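Local coordinates for putative bacterial transcription regulation protein (PDB 3LUR) that probably takes part in transcription regulation and is thought to bind an effector through a domain of the integron-associated effector binding family, at residues C62-E65 and K69-Y72. Numbering follows the deposited sequence.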
loop_
_atom_site.group_PDB
_atom_site.type_symbol
_atom_site.label_atom_id
_atom_site.label_comp_id
_atom_site.label_asym_id
_atom_site.label_seq_id
_atom_site.Cartn_x
_atom_site.Cartn_y
_atom_site.Cartn_z
ATOM N N CYS A 62 -1.157 3.288 2.307
ATOM C CA CYS A 62 -1.231 4.704 2.492
ATOM C C CYS A 62 -2.512 5.038 3.213
ATOM O O CYS A 62 -3.596 4.677 2.754
ATOM C CB CYS A 62 -1.171 5.385 1.131
ATOM S SG CYS A 62 0.411 5.024 0.279
ATOM N N ILE A 63 -2.367 5.693 4.368
ATOM C CA ILE A 63 -3.467 5.975 5.259
ATOM C C ILE A 63 -3.599 7.492 5.395
ATOM O O ILE A 63 -2.907 8.118 6.198
ATOM C CB ILE A 63 -3.269 5.294 6.655
ATOM C CG1 ILE A 63 -3.076 3.786 6.496
ATOM C CG2 ILE A 63 -4.491 5.568 7.612
ATOM C CD1 ILE A 63 -2.654 3.044 7.759
ATOM N N PRO A 64 -4.457 8.094 4.567
ATOM C CA PRO A 64 -4.679 9.542 4.787
ATOM C C PRO A 64 -5.210 9.743 6.186
ATOM O O PRO A 64 -6.119 9.008 6.615
ATOM C CB PRO A 64 -5.735 9.912 3.751
ATOM C CG PRO A 64 -5.683 8.817 2.708
ATOM C CD PRO A 64 -5.253 7.566 3.452
ATOM N N GLU A 65 -4.605 10.652 6.934
ATOM C CA GLU A 65 -5.064 10.914 8.283
ATOM C C GLU A 65 -6.044 12.088 8.242
ATOM O O GLU A 65 -5.991 12.931 7.342
ATOM C CB GLU A 65 -3.894 11.195 9.227
ATOM C CG GLU A 65 -2.890 10.027 9.361
ATOM C CD GLU A 65 -3.491 8.764 9.980
ATOM O OE1 GLU A 65 -4.729 8.717 10.202
ATOM O OE2 GLU A 65 -2.727 7.814 10.239
ATOM N N LYS A 69 -2.459 14.734 7.622
ATOM C CA LYS A 69 -1.239 13.939 7.656
ATOM C C LYS A 69 -1.392 12.703 6.797
ATOM O O LYS A 69 -2.478 12.365 6.368
ATOM C CB LYS A 69 -0.864 13.561 9.096
ATOM C CG LYS A 69 -0.363 14.750 9.920
ATOM C CD LYS A 69 -0.141 14.375 11.375
ATOM C CE LYS A 69 0.444 15.536 12.185
ATOM N NZ LYS A 69 1.863 15.818 11.827
HETATM N N MSE A 70 -0.272 12.049 6.514
HETATM C CA MSE A 70 -0.288 10.848 5.721
HETATM C C MSE A 70 0.527 9.795 6.448
HETATM O O MSE A 70 1.707 10.027 6.765
HETATM C CB MSE A 70 0.317 11.127 4.346
HETATM C CG MSE A 70 0.500 9.903 3.467
HETATM SE SE MSE A 70 -1.159 9.155 2.837
HETATM C CE MSE A 70 -1.817 10.625 1.725
ATOM N N SER A 71 -0.104 8.659 6.731
ATOM C CA SER A 71 0.593 7.525 7.328
ATOM C C SER A 71 0.878 6.472 6.263
ATOM O O SER A 71 0.169 6.364 5.273
ATOM C CB SER A 71 -0.239 6.912 8.454
ATOM O OG SER A 71 -0.356 7.801 9.544
ATOM N N TYR A 72 1.950 5.726 6.451
ATOM C CA TYR A 72 2.283 4.658 5.573
ATOM C C TYR A 72 2.502 3.448 6.454
ATOM O O TYR A 72 3.257 3.531 7.421
ATOM C CB TYR A 72 3.564 4.965 4.871
ATOM C CG TYR A 72 3.939 4.051 3.774
ATOM C CD1 TYR A 72 3.386 4.213 2.510
ATOM C CD2 TYR A 72 4.902 3.064 3.944
ATOM C CE1 TYR A 72 3.758 3.418 1.453
ATOM C CE2 TYR A 72 5.284 2.252 2.885
ATOM C CZ TYR A 72 4.719 2.447 1.635
ATOM O OH TYR A 72 5.086 1.695 0.546
#
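Ile-63 and Ser-71 form the hydrogen-bonded pair of this antiparallel hairpin, Ile-63 N giving to Ser-71 O (2.8 Å) and Ser-71 N to Ile-63 O (2.9 Å), both nearly straight. A third backbone bond, Glu-65 N to Lys-69 O, extends the pairing to the mouth of the turn. On the face carrying Ile-63 and Ser-71, Glu-65 bends at chi2 (-64°) and folds its carboxylate back over the strand pair, where OE2 takes a hydrogen bond of 2.5 Å from Ser-71 OG. Lys-18 makes a salt bridge to the same oxygen, and Ser-71 OG also bonds Thr-20. The other face is tightly filled at its inner end: Cys-62 SG lies at the edge of the Tyr-72 ring, 3.8 Å from CD1, and Cys-62 CB meets Met-70 SE (selenomethionine) at 4.1 Å. Met-70 SE also lies 3.9 Å from Pro-64 N; beyond it the exposed Pro-64 ring packs more loosely, CG to Met-70 CE 4.4 Å. Lys-69 touches Glu-65 CB to CB (3.8 Å), and the rest of its chain runs out from the pair. Tyr-72 OH bonds Glu-136 and Trp-35. Strands 5-21 and 134-138 flank the hairpin within the antiparallel barrel, while helix 24-41 packs against Met-70 and Tyr-72.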